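Local coordinates for protein Polyphosphate:AMP phosphotransferase (Pseudomonas aeruginosa PAO1, PDB 3CZP) that transfers phosphate from inorganic polyphosphate to AMP to make ADP, and less efficiently to GMP, as a magnesium-dependent homodimeric kinase, at residues V304-D309 and F363-Y368; L149-F154 and D206-Y211; F395-S400 and T462-W467. All coordinates share one frame; numbering follows the deposited sequence.

Contact 1: V304-D309 and F363-Y368; sequences VFEGND and FDRSWY
V304 and E306 meet the turn S366-Y368 in the tightly packed part of this contact. CG2 of V304 touches the indole of W367, 3.6 Å from CZ2, while CG1, anti to the backbone N (chi1 161°), faces S366; the short forked valine meets both at once. E306 is bent at chi2 (-74°), and its OE2 accepts through the anti lone pair from S366 OG at 2.6 Å. That hydroxyl in turn accepts from Y368 N at 3.1 Å, forming an ST turn, a double role that suits serine. Behind this, parallel strands are joined by F305 N to F363 O (2.8 Å) and R365 N to F305 O (2.9 Å). On the F305 face, buried D364 forms a salt bridge with R70 of the second subunit.

The solvent side is looser. R365, long and exposed, reaches E306 through a water, which donates to E306 OE1 at 2.7 Å but binds R365 NE only weakly; the carboxylate and guanidinium planes stand 89° apart.

Strand 300-307 runs into a glycine-rich loop ahead of K313 that matches a Walker A motif (P-loop), and D364, ending the neighbouring strand, is consistent with a Walker B-like position in this PPK2 domain.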
loop_
_atom_site.group_PDB
_atom_site.type_symbol
_atom_site.label_atom_id
_atom_site.label_comp_id
_atom_site.label_asym_id
_atom_site.label_seq_id
_atom_site.Cartn_x
_atom_site.Cartn_y
_atom_site.Cartn_z
ATOM N N VAL A 304 0.950 15.517 -15.773
ATOM C CA VAL A 304 1.875 16.081 -14.823
ATOM C C VAL A 304 1.838 17.609 -14.868
ATOM O O VAL A 304 1.910 18.198 -15.956
ATOM C CB VAL A 304 3.315 15.658 -15.167
ATOM C CG1 VAL A 304 4.292 16.605 -14.476
ATOM C CG2 VAL A 304 3.569 14.130 -14.832
ATOM N N PHE A 305 1.734 18.255 -13.717
ATOM C CA PHE A 305 1.771 19.730 -13.649
ATOM C C PHE A 305 2.897 20.274 -12.802
ATOM O O PHE A 305 3.010 19.951 -11.621
ATOM C CB PHE A 305 0.450 20.286 -13.073
ATOM C CG PHE A 305 -0.712 20.172 -13.993
ATOM C CD1 PHE A 305 -1.109 21.261 -14.789
ATOM C CD2 PHE A 305 -1.431 18.989 -14.073
ATOM C CE1 PHE A 305 -2.192 21.144 -15.630
ATOM C CE2 PHE A 305 -2.514 18.840 -14.966
ATOM C CZ PHE A 305 -2.913 19.903 -15.714
ATOM N N GLU A 306 3.733 21.098 -13.426
ATOM C CA GLU A 306 4.750 21.855 -12.762
ATOM C C GLU A 306 4.618 23.320 -13.206
ATOM O O GLU A 306 3.944 23.632 -14.209
ATOM C CB GLU A 306 6.149 21.324 -13.113
ATOM C CG GLU A 306 6.459 19.832 -12.841
ATOM C CD GLU A 306 6.655 19.436 -11.359
ATOM O OE1 GLU A 306 6.766 20.320 -10.506
ATOM O OE2 GLU A 306 6.703 18.195 -11.068
ATOM N N GLY A 307 5.223 24.221 -12.430
ATOM C CA GLY A 307 5.384 25.616 -12.871
ATOM C C GLY A 307 5.835 26.477 -11.739
ATOM O O GLY A 307 5.916 26.032 -10.600
ATOM N N ASN A 308 6.091 27.738 -12.047
ATOM C CA ASN A 308 6.412 28.720 -11.048
ATOM C C ASN A 308 5.314 28.804 -9.954
ATOM O O ASN A 308 4.168 28.455 -10.161
ATOM C CB ASN A 308 6.579 30.091 -11.748
ATOM C CG ASN A 308 7.800 30.144 -12.679
ATOM O OD1 ASN A 308 8.960 29.984 -12.229
ATOM N ND2 ASN A 308 7.550 30.398 -13.979
ATOM N N ASP A 309 5.686 29.272 -8.782
ATOM C CA ASP A 309 4.720 29.528 -7.736
ATOM C C ASP A 309 3.712 30.552 -8.236
ATOM O O ASP A 309 4.058 31.481 -8.980
ATOM C CB ASP A 309 5.411 30.014 -6.477
ATOM C CG ASP A 309 6.183 28.925 -5.765
ATOM O OD1 ASP A 309 5.855 27.725 -5.870
ATOM O OD2 ASP A 309 7.134 29.269 -5.040
ATOM N N PHE A 363 -0.950 14.653 -11.497
ATOM C CA PHE A 363 0.107 14.865 -10.572
ATOM C C PHE A 363 0.307 16.370 -10.454
ATOM O O PHE A 363 0.767 17.043 -11.374
ATOM C CB PHE A 363 1.388 14.160 -11.005
ATOM C CG PHE A 363 1.361 12.670 -10.838
ATOM C CD1 PHE A 363 1.649 12.099 -9.613
ATOM C CD2 PHE A 363 0.998 11.835 -11.901
ATOM C CE1 PHE A 363 1.614 10.720 -9.430
ATOM C CE2 PHE A 363 0.979 10.430 -11.743
ATOM C CZ PHE A 363 1.288 9.883 -10.505
ATOM N N ASP A 364 -0.082 16.891 -9.316
ATOM C CA ASP A 364 0.210 18.256 -8.986
ATOM C C ASP A 364 1.566 18.291 -8.307
ATOM O O ASP A 364 1.702 18.001 -7.118
ATOM C CB ASP A 364 -0.890 18.818 -8.108
ATOM C CG ASP A 364 -0.725 20.312 -7.839
ATOM O OD1 ASP A 364 0.229 20.963 -8.351
ATOM O OD2 ASP A 364 -1.559 20.843 -7.090
ATOM N N ARG A 365 2.572 18.636 -9.110
ATOM C CA ARG A 365 3.980 18.339 -8.835
ATOM C C ARG A 365 4.197 16.843 -8.947
ATOM O O ARG A 365 3.245 16.086 -8.979
ATOM C CB ARG A 365 4.434 18.894 -7.501
ATOM C CG ARG A 365 4.090 20.340 -7.343
ATOM C CD ARG A 365 4.445 20.820 -5.989
ATOM N NE ARG A 365 5.869 21.099 -5.906
ATOM C CZ ARG A 365 6.428 21.911 -5.012
ATOM N NH1 ARG A 365 5.669 22.548 -4.119
ATOM N NH2 ARG A 365 7.757 22.107 -5.017
ATOM N N SER A 366 5.431 16.423 -9.129
ATOM C CA SER A 366 5.651 15.106 -9.670
ATOM C C SER A 366 7.049 14.666 -9.367
ATOM O O SER A 366 7.729 15.274 -8.555
ATOM C CB SER A 366 5.423 15.137 -11.211
ATOM O OG SER A 366 6.580 15.706 -11.848
ATOM N N TRP A 367 7.495 13.624 -10.082
ATOM C CA TRP A 367 8.869 13.134 -9.978
ATOM C C TRP A 367 9.931 14.098 -10.476
ATOM O O TRP A 367 11.098 13.888 -10.238
ATOM C CB TRP A 367 9.017 11.823 -10.750
ATOM C CG TRP A 367 8.343 11.776 -12.096
ATOM C CD1 TRP A 367 8.918 12.038 -13.323
ATOM C CD2 TRP A 367 6.975 11.399 -12.369
ATOM N NE1 TRP A 367 7.989 11.865 -14.325
ATOM C CE2 TRP A 367 6.792 11.486 -13.777
ATOM C CE3 TRP A 367 5.882 11.073 -11.559
ATOM C CZ2 TRP A 367 5.608 11.219 -14.384
ATOM C CZ3 TRP A 367 4.671 10.785 -12.168
ATOM C CH2 TRP A 367 4.536 10.854 -13.576
ATOM N N TYR A 368 9.522 15.116 -11.214
ATOM C CA TYR A 368 10.400 16.216 -11.625
ATOM C C TYR A 368 10.941 17.081 -10.491
ATOM O O TYR A 368 11.938 17.817 -10.682
ATOM C CB TYR A 368 9.748 17.036 -12.744
ATOM C CG TYR A 368 9.711 16.248 -14.029
ATOM C CD1 TYR A 368 10.842 16.124 -14.805
ATOM C CD2 TYR A 368 8.562 15.551 -14.427
ATOM C CE1 TYR A 368 10.845 15.374 -15.984
ATOM C CE2 TYR A 368 8.562 14.792 -15.620
ATOM C CZ TYR A 368 9.715 14.722 -16.396
ATOM O OH TYR A 368 9.775 13.983 -17.563
HETATM O O HOH W 1 8.044 19.857 -8.193
#

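Contact 2: L149-F154 and D206-Y211. With ACT (acetate ion), chain D; ACT (acetate ion), chain E.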
loop_
_atom_site.group_PDB
_atom_site.type_symbol
_atom_site.label_atom_id
_atom_site.label_comp_id
_atom_site.label_asym_id
_atom_site.label_seq_id
_atom_site.Cartn_x
_atom_site.Cartn_y
_atom_site.Cartn_z
ATOM N N LEU A 149 22.187 -5.636 -3.729
ATOM C CA LEU A 149 21.518 -6.510 -4.654
ATOM C C LEU A 149 22.383 -7.714 -4.954
ATOM O O LEU A 149 23.489 -7.613 -5.530
ATOM C CB LEU A 149 21.229 -5.770 -5.958
ATOM C CG LEU A 149 20.634 -6.651 -7.073
ATOM C CD1 LEU A 149 19.286 -7.257 -6.657
ATOM C CD2 LEU A 149 20.442 -5.857 -8.331
ATOM N N PHE A 150 21.914 -8.861 -4.537
ATOM C CA PHE A 150 22.551 -10.132 -4.849
ATOM C C PHE A 150 21.752 -10.848 -5.940
ATOM O O PHE A 150 20.518 -10.882 -5.866
ATOM C CB PHE A 150 22.532 -11.026 -3.603
ATOM C CG PHE A 150 23.369 -10.521 -2.468
ATOM C CD1 PHE A 150 24.729 -10.900 -2.357
ATOM C CD2 PHE A 150 22.805 -9.749 -1.451
ATOM C CE1 PHE A 150 25.481 -10.476 -1.275
ATOM C CE2 PHE A 150 23.573 -9.308 -0.405
ATOM C CZ PHE A 150 24.905 -9.663 -0.317
ATOM N N LYS A 151 22.421 -11.476 -6.918
ATOM C CA LYS A 151 21.738 -12.352 -7.883
ATOM C C LYS A 151 22.413 -13.757 -7.932
ATOM O O LYS A 151 23.586 -13.889 -8.257
ATOM C CB LYS A 151 21.711 -11.725 -9.270
ATOM C CG LYS A 151 21.279 -10.270 -9.295
ATOM C CD LYS A 151 21.162 -9.787 -10.670
ATOM C CE LYS A 151 22.341 -8.906 -11.064
ATOM N NZ LYS A 151 22.126 -8.640 -12.404
ATOM N N PHE A 152 21.639 -14.797 -7.660
ATOM C CA PHE A 152 22.175 -16.121 -7.611
ATOM C C PHE A 152 21.545 -16.935 -8.690
ATOM O O PHE A 152 20.305 -17.014 -8.808
ATOM C CB PHE A 152 21.981 -16.795 -6.238
ATOM C CG PHE A 152 22.716 -16.150 -5.132
ATOM C CD1 PHE A 152 24.068 -16.379 -4.926
ATOM C CD2 PHE A 152 22.043 -15.323 -4.237
ATOM C CE1 PHE A 152 24.720 -15.761 -3.861
ATOM C CE2 PHE A 152 22.689 -14.745 -3.151
ATOM C CZ PHE A 152 24.000 -14.935 -2.977
ATOM N N TRP A 153 22.413 -17.554 -9.468
ATOM C CA TRP A 153 22.042 -18.534 -10.456
ATOM C C TRP A 153 22.497 -19.923 -10.004
ATOM O O TRP A 153 23.679 -20.232 -9.995
ATOM C CB TRP A 153 22.681 -18.178 -11.813
ATOM C CG TRP A 153 22.419 -19.217 -12.906
ATOM C CD1 TRP A 153 22.994 -20.424 -13.027
ATOM C CD2 TRP A 153 21.519 -19.093 -13.997
ATOM N NE1 TRP A 153 22.482 -21.100 -14.108
ATOM C CE2 TRP A 153 21.580 -20.284 -14.728
ATOM C CE3 TRP A 153 20.649 -18.092 -14.424
ATOM C CZ2 TRP A 153 20.862 -20.472 -15.887
ATOM C CZ3 TRP A 153 19.909 -18.307 -15.575
ATOM C CH2 TRP A 153 20.022 -19.463 -16.280
ATOM N N PHE A 154 21.527 -20.741 -9.627
ATOM C CA PHE A 154 21.713 -22.113 -9.215
ATOM C C PHE A 154 21.823 -23.000 -10.447
ATOM O O PHE A 154 20.882 -23.051 -11.272
ATOM C CB PHE A 154 20.526 -22.556 -8.347
ATOM C CG PHE A 154 20.493 -21.880 -6.999
ATOM C CD1 PHE A 154 20.958 -22.530 -5.862
ATOM C CD2 PHE A 154 20.085 -20.552 -6.875
ATOM C CE1 PHE A 154 20.994 -21.880 -4.641
ATOM C CE2 PHE A 154 20.077 -19.916 -5.621
ATOM C CZ PHE A 154 20.528 -20.571 -4.530
ATOM N N ASP A 206 29.718 -4.781 -11.551
ATOM C CA ASP A 206 30.572 -4.737 -10.358
ATOM C C ASP A 206 29.747 -4.427 -9.078
ATOM O O ASP A 206 30.025 -4.956 -7.976
ATOM C CB ASP A 206 31.674 -3.698 -10.551
ATOM C CG ASP A 206 32.780 -4.167 -11.518
ATOM O OD1 ASP A 206 32.769 -5.363 -11.990
ATOM O OD2 ASP A 206 33.648 -3.303 -11.813
ATOM N N TYR A 207 28.734 -3.585 -9.223
ATOM C CA TYR A 207 27.840 -3.219 -8.088
ATOM C C TYR A 207 26.680 -4.188 -7.887
ATOM O O TYR A 207 25.944 -4.058 -6.942
ATOM C CB TYR A 207 27.290 -1.802 -8.303
ATOM C CG TYR A 207 26.614 -1.656 -9.634
ATOM C CD1 TYR A 207 25.328 -2.108 -9.821
ATOM C CD2 TYR A 207 27.297 -1.156 -10.727
ATOM C CE1 TYR A 207 24.726 -2.045 -11.011
ATOM C CE2 TYR A 207 26.672 -1.059 -11.937
ATOM C CZ TYR A 207 25.392 -1.478 -12.055
ATOM O OH TYR A 207 24.801 -1.416 -13.244
ATOM N N ALA A 208 26.470 -5.125 -8.818
ATOM C CA ALA A 208 25.444 -6.134 -8.663
ATOM C C ALA A 208 25.818 -7.359 -9.560
ATOM O O ALA A 208 25.332 -7.509 -10.686
ATOM C CB ALA A 208 24.087 -5.555 -8.990
ATOM N N PRO A 209 26.769 -8.191 -9.068
ATOM C CA PRO A 209 27.264 -9.350 -9.802
ATOM C C PRO A 209 26.236 -10.475 -9.869
ATOM O O PRO A 209 25.379 -10.587 -8.992
ATOM C CB PRO A 209 28.450 -9.803 -8.959
ATOM C CG PRO A 209 28.724 -8.702 -8.021
ATOM C CD PRO A 209 27.469 -8.033 -7.783
ATOM N N TRP A 210 26.370 -11.342 -10.868
ATOM C CA TRP A 210 25.680 -12.630 -10.828
ATOM C C TRP A 210 26.630 -13.607 -10.163
ATOM O O TRP A 210 27.831 -13.651 -10.506
ATOM C CB TRP A 210 25.346 -13.144 -12.240
ATOM C CG TRP A 210 24.060 -12.704 -12.739
ATOM C CD1 TRP A 210 23.825 -11.667 -13.586
ATOM C CD2 TRP A 210 22.797 -13.265 -12.418
ATOM N NE1 TRP A 210 22.479 -11.560 -13.834
ATOM C CE2 TRP A 210 21.826 -12.540 -13.135
ATOM C CE3 TRP A 210 22.383 -14.324 -11.593
ATOM C CZ2 TRP A 210 20.478 -12.819 -13.035
ATOM C CZ3 TRP A 210 21.021 -14.620 -11.519
ATOM C CH2 TRP A 210 20.094 -13.865 -12.209
ATOM N N TYR A 211 26.083 -14.462 -9.311
ATOM C CA TYR A 211 26.894 -15.525 -8.695
ATOM C C TYR A 211 26.319 -16.853 -9.190
ATOM O O TYR A 211 25.180 -17.166 -8.908
ATOM C CB TYR A 211 26.822 -15.405 -7.179
ATOM C CG TYR A 211 27.374 -14.101 -6.605
ATOM C CD1 TYR A 211 28.714 -13.922 -6.466
ATOM C CD2 TYR A 211 26.532 -13.068 -6.229
ATOM C CE1 TYR A 211 29.238 -12.750 -5.953
ATOM C CE2 TYR A 211 27.027 -11.903 -5.700
ATOM C CZ TYR A 211 28.400 -11.757 -5.581
ATOM O OH TYR A 211 28.956 -10.593 -5.034
HETATM C C ACT D . 30.159 -1.738 -13.937
HETATM O O ACT D . 30.552 -2.931 -14.089
HETATM O OXT ACT D . 29.591 -1.199 -14.923
HETATM C CH3 ACT D . 30.344 -0.967 -12.658
HETATM C C ACT E . 27.269 -7.206 -4.062
HETATM O O ACT E . 27.687 -8.281 -3.575
HETATM O OXT ACT E . 26.104 -7.271 -4.502
HETATM C CH3 ACT E . 28.106 -5.949 -4.141
HETATM O O HOH W 2 24.534 -4.018 -4.772
#
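W210 lays one face of its indole on K151, whose CB stands over the six-membered ring, 3.6 Å from its centroid and 12° off the normal, a CH-pi contact. The aliphatic lysine chain then crosses the indole, bending about its CG-CD bond, until NZ lies 3.3 Å from W210 NE1. Both are donors, so each turns to another acceptor: K151 NZ to E139 and the carbonyl of T203, W210 NE1 to the T203 hydroxyl. At the rim of the indole, in its plane, lie F152 C and W153 N, and the ring of Y111 meets W210 edge-to-face.

On the other side of the sheet Y211 and F152 pair obliquely, their planes 33° apart, with Y211 CB 3.7 Å from F152 CD1. The phenol of Y211 hydrogen-bonds through OH to O of an acetate at 3.0 Å; this ion, probably from the crystallisation liquor, also puts OXT over a face of F150.

Between these layers Y211 N donates to K151 O at 2.8 Å, and W153 N to Y211 O at 2.8 Å and 169°. Pairing fails before this point: K151 N and P209 O are buried without partners. There small A208 brings CB within 3.7 Å of L149 CD2, and a water bridges L149 N to Y207 O.

Strand 210-214 thus closes one side of the parallel sheet, added beside 148-155 in strand order 2-3-1-4-5, the P-loop kinase fold in the N-terminal PPK2 domain, which seems to be catalytically inactive.

Contact 3: F395-S400 and T462-W467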
loop_
_atom_site.group_PDB
_atom_site.type_symbol
_atom_site.label_atom_id
_atom_site.label_comp_id
_atom_site.label_asym_id
_atom_site.label_seq_id
_atom_site.Cartn_x
_atom_site.Cartn_y
_atom_site.Cartn_z
ATOM N N PHE A 395 11.426 5.515 -16.869
ATOM C CA PHE A 395 10.096 5.456 -16.227
ATOM C C PHE A 395 8.955 5.782 -17.174
ATOM O O PHE A 395 8.013 5.018 -17.344
ATOM C CB PHE A 395 10.127 6.447 -15.047
ATOM C CG PHE A 395 8.838 6.583 -14.260
ATOM C CD1 PHE A 395 8.052 5.493 -13.958
ATOM C CD2 PHE A 395 8.423 7.827 -13.832
ATOM C CE1 PHE A 395 6.865 5.628 -13.177
ATOM C CE2 PHE A 395 7.214 7.956 -13.079
ATOM C CZ PHE A 395 6.463 6.865 -12.742
ATOM N N GLU A 396 9.069 6.921 -17.837
ATOM C CA GLU A 396 8.044 7.396 -18.757
ATOM C C GLU A 396 7.884 6.511 -19.961
ATOM O O GLU A 396 6.781 6.363 -20.477
ATOM C CB GLU A 396 8.298 8.850 -19.169
ATOM C CG GLU A 396 8.015 9.775 -17.982
ATOM C CD GLU A 396 8.299 11.236 -18.253
ATOM O OE1 GLU A 396 8.656 11.597 -19.398
ATOM O OE2 GLU A 396 8.171 12.004 -17.280
ATOM N N GLU A 397 8.994 5.918 -20.392
ATOM C CA GLU A 397 8.970 4.929 -21.473
ATOM C C GLU A 397 8.270 3.651 -21.088
ATOM O O GLU A 397 7.558 3.088 -21.912
ATOM C CB GLU A 397 10.384 4.633 -21.924
ATOM C CG GLU A 397 10.512 3.542 -22.914
ATOM C CD GLU A 397 11.976 3.261 -23.276
ATOM O OE1 GLU A 397 12.729 2.751 -22.392
ATOM O OE2 GLU A 397 12.340 3.576 -24.438
ATOM N N GLN A 398 8.514 3.168 -19.860
ATOM C CA GLN A 398 7.785 2.012 -19.313
ATOM C C GLN A 398 6.268 2.289 -19.358
ATOM O O GLN A 398 5.477 1.431 -19.706
ATOM C CB GLN A 398 8.215 1.665 -17.859
ATOM C CG GLN A 398 9.663 1.109 -17.581
ATOM C CD GLN A 398 9.899 -0.264 -18.238
ATOM O OE1 GLN A 398 10.737 -0.381 -19.147
ATOM N NE2 GLN A 398 9.160 -1.306 -17.787
ATOM N N LEU A 399 5.852 3.483 -18.953
ATOM C CA LEU A 399 4.445 3.852 -18.921
ATOM C C LEU A 399 3.891 3.872 -20.384
ATOM O O LEU A 399 2.868 3.267 -20.683
ATOM C CB LEU A 399 4.259 5.217 -18.227
ATOM C CG LEU A 399 4.700 5.422 -16.770
ATOM C CD1 LEU A 399 4.337 6.877 -16.324
ATOM C CD2 LEU A 399 4.108 4.267 -15.807
ATOM N N SER A 400 4.566 4.578 -21.281
ATOM C CA SER A 400 4.170 4.668 -22.700
ATOM C C SER A 400 3.993 3.291 -23.342
ATOM O O SER A 400 3.026 3.039 -24.061
ATOM C CB SER A 400 5.237 5.447 -23.478
ATOM O OG SER A 400 4.848 5.692 -24.816
ATOM N N THR A 462 10.957 14.210 -24.687
ATOM C CA THR A 462 11.297 13.133 -25.592
ATOM C C THR A 462 10.176 12.998 -26.609
ATOM O O THR A 462 9.135 13.572 -26.415
ATOM C CB THR A 462 11.472 11.790 -24.831
ATOM O OG1 THR A 462 10.279 11.459 -24.108
ATOM C CG2 THR A 462 12.625 11.848 -23.857
ATOM N N GLU A 463 10.406 12.224 -27.668
ATOM C CA GLU A 463 9.359 11.857 -28.615
ATOM C C GLU A 463 8.181 11.142 -27.942
ATOM O O GLU A 463 7.033 11.391 -28.269
ATOM C CB GLU A 463 9.971 10.982 -29.713
ATOM C CG GLU A 463 8.983 10.333 -30.716
ATOM C CD GLU A 463 8.916 11.047 -32.067
ATOM O OE1 GLU A 463 8.994 12.304 -32.123
ATOM O OE2 GLU A 463 8.760 10.330 -33.083
ATOM N N ILE A 464 8.499 10.265 -26.993
ATOM C CA ILE A 464 7.518 9.506 -26.212
ATOM C C ILE A 464 6.714 10.381 -25.244
ATOM O O ILE A 464 5.530 10.226 -25.133
ATOM C CB ILE A 464 8.233 8.369 -25.407
ATOM C CG1 ILE A 464 8.486 7.172 -26.328
ATOM C CG2 ILE A 464 7.486 8.033 -24.102
ATOM C CD1 ILE A 464 9.322 6.029 -25.633
ATOM N N ALA A 465 7.382 11.296 -24.574
ATOM C CA ALA A 465 6.749 12.224 -23.633
ATOM C C ALA A 465 7.294 13.630 -23.764
ATOM O O ALA A 465 8.184 14.009 -23.003
ATOM C CB ALA A 465 6.948 11.731 -22.177
ATOM N N PRO A 466 6.751 14.436 -24.708
ATOM C CA PRO A 466 7.200 15.824 -24.796
ATOM C C PRO A 466 6.737 16.713 -23.642
ATOM O O PRO A 466 5.655 16.535 -23.079
ATOM C CB PRO A 466 6.631 16.314 -26.136
ATOM C CG PRO A 466 5.594 15.331 -26.544
ATOM C CD PRO A 466 5.738 14.090 -25.724
ATOM N N TRP A 467 7.580 17.675 -23.275
ATOM C CA TRP A 467 7.147 18.763 -22.417
ATOM C C TRP A 467 6.331 19.826 -23.177
ATOM O O TRP A 467 6.720 20.222 -24.247
ATOM C CB TRP A 467 8.355 19.441 -21.813
ATOM C CG TRP A 467 8.778 18.791 -20.571
ATOM C CD1 TRP A 467 9.784 17.927 -20.436
ATOM C CD2 TRP A 467 8.192 18.960 -19.273
ATOM N NE1 TRP A 467 9.895 17.534 -19.153
ATOM C CE2 TRP A 467 8.920 18.133 -18.399
ATOM C CE3 TRP A 467 7.129 19.735 -18.768
ATOM C CZ2 TRP A 467 8.629 18.028 -17.035
ATOM C CZ3 TRP A 467 6.816 19.629 -17.421
ATOM C CH2 TRP A 467 7.579 18.800 -16.548
HETATM O O HOH W 3 10.514 11.098 -21.281
#
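I464 leans from its loop onto the helix residues E396, E397 and S400, and its side chain can be followed outward from CB. At CB the chain forks. One branch, the methyl CG2, is anti to the backbone N and points at the helix, coming 3.5 Å from S400 CB, which is close for two carbons, although S400 was modelled in two conformers and the closeness should not be pressed. The same methyl lies 4.1 Å from E396 O, a carbonyl already engaged by S400 N in the helix. The other branch runs through CG1, beside the backbone N, and extends (chi2 175°) to CD1, which meets the aliphatic part of E397, 3.9 Å from its CG. A branched isoleucine can therefore span one turn of the helix with two methyls, and the methylenes of a glutamate and a serine offer it carbon to touch.

Beside it, the methyl of A465 sits 3.3 Å from E396 OE1. Alanine lets the loop come this close without offering the carboxylate a competing polar group. OE1 pairs with K408, while OE2 accepts from the Y368 hydroxyl and W367 NE1. A water donates to E396 OE1 at 2.7 Å and accepts a hydrogen bond from T462 OG1 at 2.9 Å, bridging helix and loop. T462 OG1 also accepts from A465 N at 2.9 Å, an ST motif that shapes the loop.

This loop joins helix 446-460 to strand 467-471. It passes alongside helix 382-402, with A465 also against V406 of strand 404-412, and W467, beyond the turn, packs on helix 446-460 through M456 and V457.

Along the chain contact 2 comes first, in the N-terminal PPK2 domain, then contacts 1 and 3 in the second. Contact 2 lies about 37 Å from contact 1 and about 30 Å from contact 3, centre to centre, touching neither. Contacts 1 and 3 have centres about 16 Å apart and touch: the carboxylate of E396, on helix 382-402, probably bonds both Y368 OH and W367 NE1, while W367 packs on F395 and Y368 on W467. Both domains carry a five-stranded parallel sheet in the same strand order. Contact 2 joins strands 148-155 and 210-214; contact 1 joins 300-307 and 360-364, and contact 3 leads into 467-471. A208-W210 and A465-W467 both read Ala-Pro-Trp, consistent with domain duplication.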